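Local coordinates for Lin2634 protein (PDB 3MZO) that probably hydrolyses phosphate esters as a metal-binding HD-domain phosphohydrolase related to the 5'-deoxynucleotidase YfbR, at residues I17-G22 with K139-Y144; Y36-I41 with K132-S137. One frame throughout, in Å; residues are numbered along the deposited sequence.

Interaction 1 of 2, residues I17-G22 with K139-Y144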
loop_
_atom_site.group_PDB
_atom_site.type_symbol
_atom_site.label_atom_id
_atom_site.label_comp_id
_atom_site.label_asym_id
_atom_site.label_seq_id
_atom_site.Cartn_x
_atom_site.Cartn_y
_atom_site.Cartn_z
ATOM N N ILE B 17 6.324 10.434 5.331
ATOM C CA ILE B 17 7.702 10.632 4.907
ATOM C C ILE B 17 8.470 9.472 5.527
ATOM O O ILE B 17 8.441 9.245 6.735
ATOM C CB ILE B 17 8.254 11.968 5.380
ATOM C CG1 ILE B 17 7.362 13.076 4.822
ATOM C CG2 ILE B 17 9.733 12.189 4.875
ATOM C CD1 ILE B 17 7.666 14.378 5.374
ATOM N N TYR B 18 9.128 8.726 4.666
ATOM C CA TYR B 18 9.831 7.522 5.044
ATOM C C TYR B 18 11.322 7.691 4.972
ATOM O O TYR B 18 11.829 8.543 4.254
ATOM C CB TYR B 18 9.368 6.401 4.163
ATOM C CG TYR B 18 7.947 6.081 4.448
ATOM C CD1 TYR B 18 7.624 5.195 5.462
ATOM C CD2 TYR B 18 6.907 6.713 3.761
ATOM C CE1 TYR B 18 6.298 4.906 5.777
ATOM C CE2 TYR B 18 5.559 6.418 4.063
ATOM C CZ TYR B 18 5.281 5.505 5.082
ATOM O OH TYR B 18 3.997 5.159 5.424
ATOM N N ARG B 19 12.025 6.886 5.759
ATOM C CA ARG B 19 13.454 6.995 5.850
ATOM C C ARG B 19 14.092 6.219 4.728
ATOM O O ARG B 19 13.642 5.123 4.423
ATOM C CB ARG B 19 13.901 6.474 7.207
ATOM C CG ARG B 19 13.446 7.431 8.305
ATOM C CD ARG B 19 13.624 6.902 9.649
ATOM N NE ARG B 19 14.932 6.313 9.926
ATOM C CZ ARG B 19 16.034 6.991 10.262
ATOM N NH1 ARG B 19 16.066 8.321 10.313
ATOM N NH2 ARG B 19 17.139 6.322 10.526
ATOM N N CYS B 20 15.156 6.798 4.179
ATOM C CA CYS B 20 15.926 6.309 3.033
ATOM C C CYS B 20 15.082 5.597 1.974
ATOM O O CYS B 20 15.197 4.418 1.745
ATOM C CB CYS B 20 17.198 5.536 3.435
ATOM S SG CYS B 20 17.381 4.936 5.153
ATOM N N PRO B 21 14.202 6.338 1.334
ATOM C CA PRO B 21 13.429 5.692 0.287
ATOM C C PRO B 21 14.325 5.363 -0.934
ATOM O O PRO B 21 15.332 6.008 -1.136
ATOM C CB PRO B 21 12.373 6.740 -0.053
ATOM C CG PRO B 21 13.014 8.060 0.296
ATOM C CD PRO B 21 13.919 7.779 1.469
ATOM N N GLY B 22 13.940 4.357 -1.709
ATOM C CA GLY B 22 14.694 3.925 -2.912
ATOM C C GLY B 22 14.917 2.431 -2.796
ATOM O O GLY B 22 14.106 1.598 -3.270
ATOM N N LYS B 139 21.848 7.052 16.096
ATOM C CA LYS B 139 22.646 5.965 15.538
ATOM C C LYS B 139 22.194 4.596 16.019
ATOM O O LYS B 139 22.247 3.636 15.279
ATOM C CB LYS B 139 24.147 6.148 15.810
ATOM C CG LYS B 139 24.775 7.362 15.148
ATOM C CD LYS B 139 24.585 7.406 13.640
ATOM C CE LYS B 139 25.194 8.689 13.056
ATOM N NZ LYS B 139 25.230 8.602 11.608
ATOM N N VAL B 140 21.740 4.498 17.257
ATOM C CA VAL B 140 21.198 3.223 17.737
ATOM C C VAL B 140 19.974 2.840 16.909
ATOM O O VAL B 140 19.823 1.657 16.582
ATOM C CB VAL B 140 20.886 3.207 19.242
ATOM C CG1 VAL B 140 20.017 2.011 19.589
ATOM C CG2 VAL B 140 22.193 3.208 20.051
ATOM N N ASP B 141 19.103 3.789 16.574
ATOM C CA ASP B 141 17.898 3.424 15.806
ATOM C C ASP B 141 18.306 2.986 14.391
ATOM O O ASP B 141 17.773 2.026 13.859
ATOM C CB ASP B 141 16.851 4.532 15.733
ATOM C CG ASP B 141 15.555 4.065 15.045
ATOM O OD1 ASP B 141 15.009 3.017 15.424
ATOM O OD2 ASP B 141 15.094 4.717 14.084
ATOM N N LEU B 142 19.262 3.697 13.813
ATOM C CA LEU B 142 19.795 3.362 12.497
ATOM C C LEU B 142 20.422 1.965 12.522
ATOM O O LEU B 142 20.293 1.179 11.586
ATOM C CB LEU B 142 20.815 4.415 12.119
ATOM C CG LEU B 142 21.225 4.611 10.672
ATOM C CD1 LEU B 142 20.047 4.971 9.760
ATOM C CD2 LEU B 142 22.309 5.683 10.638
ATOM N N LEU B 143 21.110 1.654 13.611
ATOM C CA LEU B 143 21.708 0.346 13.798
ATOM C C LEU B 143 20.634 -0.752 13.878
ATOM O O LEU B 143 20.778 -1.814 13.272
ATOM C CB LEU B 143 22.580 0.345 15.071
ATOM C CG LEU B 143 23.490 -0.859 15.313
ATOM C CD1 LEU B 143 24.851 -0.666 14.630
ATOM C CD2 LEU B 143 23.684 -1.089 16.812
ATOM N N TYR B 144 19.565 -0.508 14.631
ATOM C CA TYR B 144 18.426 -1.463 14.675
ATOM C C TYR B 144 17.720 -1.643 13.315
ATOM O O TYR B 144 17.335 -2.762 12.934
ATOM C CB TYR B 144 17.421 -1.084 15.804
ATOM C CG TYR B 144 17.819 -1.724 17.118
ATOM C CD1 TYR B 144 18.828 -1.174 17.904
ATOM C CD2 TYR B 144 17.222 -2.919 17.543
ATOM C CE1 TYR B 144 19.229 -1.789 19.091
ATOM C CE2 TYR B 144 17.604 -3.534 18.725
ATOM C CZ TYR B 144 18.611 -2.947 19.493
ATOM O OH TYR B 144 18.999 -3.517 20.662
#
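D141 and L142, neighbours on helix 129-151, meet the single long side chain that the loop 17-22 sends across, that of R19. The backbones stay well apart: CA of R19 and CA of L142, the closest such pair, are 9.9 Å from each other, and the arginine has to span the gap. Its chain starts with CG beside the backbone N and opposite the carbonyl carbon, runs on extended, and then bends at chi3 (48°) and presents the NH2 end to D141 and L142.

D141 comes first. Its CB points toward the loop, and its OD2 lies over one face of the guanidinium, 4.4 Å from R19 NH2. No N-H is aimed at that oxygen, so what links the two is an attraction between opposite charges rather than a salt bridge. The directed bond of OD2 goes to ND1 of H34, a calcium ligand, making D141 a second-shell residue that probably helps fix how the imidazole is turned.

One residue on, L142 reaches the same nitrogen obliquely. With CG anti to the backbone N (chi1 -161°), its isobutyl group crosses the arginine at a slant, and CD1 presses to 3.3 Å from R19 NH2, a tight fit for a methyl against a guanidinium nitrogen. I162 of helix 158-172 also packs on this leucine.

E145, just beyond Y144, takes the directed bond in a salt bridge with R19 NE, and R19 also touches D69 and K79. The side chain of R19 is about 4 Å from a bound calcium ion. Loop and helix together thus form part of the surroundings of the H...HD...D metal centre of HD-domain proteins, here made up of H34, H68, D69 and D138.

Interaction 2 of 2, residues Y36-I41 with K132-S137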
loop_
_atom_site.group_PDB
_atom_site.type_symbol
_atom_site.label_atom_id
_atom_site.label_comp_id
_atom_site.label_asym_id
_atom_site.label_seq_id
_atom_site.Cartn_x
_atom_site.Cartn_y
_atom_site.Cartn_z
ATOM N N TYR B 36 9.711 8.787 17.526
ATOM C CA TYR B 36 9.215 8.042 18.674
ATOM C C TYR B 36 10.262 7.101 19.251
ATOM O O TYR B 36 10.523 7.109 20.473
ATOM C CB TYR B 36 7.910 7.296 18.339
ATOM C CG TYR B 36 7.567 6.279 19.396
ATOM C CD1 TYR B 36 7.127 6.685 20.661
ATOM C CD2 TYR B 36 7.747 4.923 19.170
ATOM C CE1 TYR B 36 6.846 5.746 21.684
ATOM C CE2 TYR B 36 7.479 3.974 20.181
ATOM C CZ TYR B 36 7.021 4.396 21.438
ATOM O OH TYR B 36 6.745 3.473 22.448
ATOM N N LYS B 37 10.909 6.331 18.392
ATOM C CA LYS B 37 11.889 5.369 18.851
ATOM C C LYS B 37 13.172 6.044 19.377
ATOM O O LYS B 37 13.674 5.680 20.451
ATOM C CB LYS B 37 12.179 4.334 17.730
ATOM C CG LYS B 37 10.973 3.437 17.382
ATOM C CD LYS B 37 11.302 2.352 16.264
ATOM C CE LYS B 37 11.661 2.964 14.953
ATOM N NZ LYS B 37 11.803 1.924 13.843
ATOM N N VAL B 38 13.657 7.075 18.682
ATOM C CA VAL B 38 14.835 7.788 19.154
ATOM C C VAL B 38 14.575 8.438 20.511
ATOM O O VAL B 38 15.471 8.433 21.381
ATOM C CB VAL B 38 15.347 8.789 18.121
ATOM C CG1 VAL B 38 16.439 9.736 18.661
ATOM C CG2 VAL B 38 15.901 8.012 16.874
ATOM N N THR B 39 13.380 9.000 20.698
ATOM C CA THR B 39 13.029 9.637 21.989
ATOM C C THR B 39 12.968 8.564 23.103
ATOM O O THR B 39 13.535 8.755 24.181
ATOM C CB THR B 39 11.760 10.480 21.881
ATOM O OG1 THR B 39 11.904 11.387 20.781
ATOM C CG2 THR B 39 11.534 11.310 23.149
ATOM N N SER B 40 12.378 7.410 22.820
ATOM C CA SER B 40 12.408 6.283 23.767
ATOM C C SER B 40 13.794 5.771 24.115
ATOM O O SER B 40 14.101 5.530 25.307
ATOM C CB SER B 40 11.518 5.169 23.272
ATOM O OG SER B 40 10.190 5.650 23.081
ATOM N N ILE B 41 14.640 5.623 23.086
ATOM C CA ILE B 41 16.045 5.258 23.266
ATOM C C ILE B 41 16.771 6.300 24.127
ATOM O O ILE B 41 17.444 5.944 25.090
ATOM C CB ILE B 41 16.764 5.037 21.874
ATOM C CG1 ILE B 41 16.211 3.772 21.179
ATOM C CG2 ILE B 41 18.289 4.937 22.033
ATOM C CD1 ILE B 41 16.427 3.751 19.634
ATOM N N LYS B 132 24.768 14.750 23.073
ATOM C CA LYS B 132 25.449 13.499 22.792
ATOM C C LYS B 132 24.486 12.324 22.939
ATOM O O LYS B 132 24.579 11.343 22.179
ATOM C CB LYS B 132 26.660 13.317 23.682
ATOM C CG LYS B 132 27.715 14.358 23.463
ATOM C CD LYS B 132 28.870 14.167 24.455
ATOM C CE LYS B 132 29.972 15.106 24.121
ATOM N NZ LYS B 132 31.155 14.985 25.035
ATOM N N ILE B 133 23.555 12.415 23.886
ATOM C CA ILE B 133 22.544 11.369 24.004
ATOM C C ILE B 133 21.740 11.313 22.720
ATOM O O ILE B 133 21.392 10.222 22.259
ATOM C CB ILE B 133 21.648 11.536 25.251
ATOM C CG1 ILE B 133 22.433 11.144 26.514
ATOM C CG2 ILE B 133 20.356 10.702 25.167
ATOM C CD1 ILE B 133 21.738 11.526 27.781
ATOM N N LEU B 134 21.435 12.465 22.135
ATOM C CA LEU B 134 20.714 12.477 20.846
ATOM C C LEU B 134 21.563 11.836 19.761
ATOM O O LEU B 134 21.046 11.056 18.961
ATOM C CB LEU B 134 20.328 13.894 20.415
ATOM C CG LEU B 134 19.704 14.033 19.007
ATOM C CD1 LEU B 134 18.485 13.140 18.754
ATOM C CD2 LEU B 134 19.376 15.506 18.712
ATOM N N ALA B 135 22.864 12.168 19.729
ATOM C CA ALA B 135 23.753 11.609 18.712
ATOM C C ALA B 135 23.757 10.081 18.773
ATOM O O ALA B 135 23.595 9.426 17.736
ATOM C CB ALA B 135 25.241 12.194 18.795
ATOM N N ILE B 136 23.910 9.506 19.960
ATOM C CA ILE B 136 24.037 8.064 20.035
ATOM C C ILE B 136 22.690 7.398 19.800
ATOM O O ILE B 136 22.646 6.306 19.227
ATOM C CB ILE B 136 24.701 7.546 21.324
ATOM C CG1 ILE B 136 23.886 7.901 22.570
ATOM C CG2 ILE B 136 26.154 8.096 21.463
ATOM C CD1 ILE B 136 24.496 7.350 23.891
ATOM N N SER B 137 21.600 8.051 20.231
ATOM C CA SER B 137 20.255 7.466 20.137
ATOM C C SER B 137 19.754 7.309 18.697
ATOM O O SER B 137 19.126 6.308 18.336
ATOM C CB SER B 137 19.266 8.317 20.971
ATOM O OG SER B 137 19.565 8.206 22.363
#
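I41 and V38, one turn apart on helix 31-51, pack against S137 of helix 129-151. The CA atoms of V38 and S137 are just 5.5 Å apart, an approach consistent with the serine's short side chain, while the axes of the two short helical segments come within 9.2 Å at 124°.

S137 holds OG beside its own backbone N and opposite its carbonyl carbon (chi1 -67°), which folds the hydroxyl back along the helix to donate to I133 O at 2.7 Å. That oxygen also takes the backbone N-H of S137; the two donors arrive from opposite faces of the carbonyl plane, and the hydroxyl meets the C=O at 146°. With its proton spent inside its own helix, the hydroxyl can lie against hydrocarbon: the CG2 methyl of I41, anti to the backbone N, comes to 3.5 Å from S137 OG. The other branch of I41 brings CD1 near the carbonyl oxygen of S137.

These two helices carry metal ligands of the HD-domain centre, H34 one turn before V38 and D138 directly after S137, so the crossing lies right behind the calcium site.

V38 splits its two methyls over the serine. CG1 packs 3.9 Å from S137 CB and meets L134 CD1 at 4.0 Å, the valine and leucine side chains crossing at a slant. CG2 settles 3.9 Å from S137 O. L134 also touches K64 of helix 58-67.

How the interactions relate
Both interactions draw on helix 129-151, and the calcium ligand D138 falls exactly between the segment used in interaction 2 and the one used in interaction 1. Their centres are 13 Å apart, yet they touch: D141 CB packs 3.8 Å from V38 CG2, and V140 CG1 lies 4.0 Å from I41 CD1. Interaction 1 stands closer to the metal, with the R19 side chain about 4 Å from a calcium ion, against about 6 Å for V38 in interaction 2. K37 lies alongside D141, with CE 3.4 Å from D141 OD1; its NZ forms a long, weak ion pair with that oxygen and a salt bridge with E15 of a third subunit.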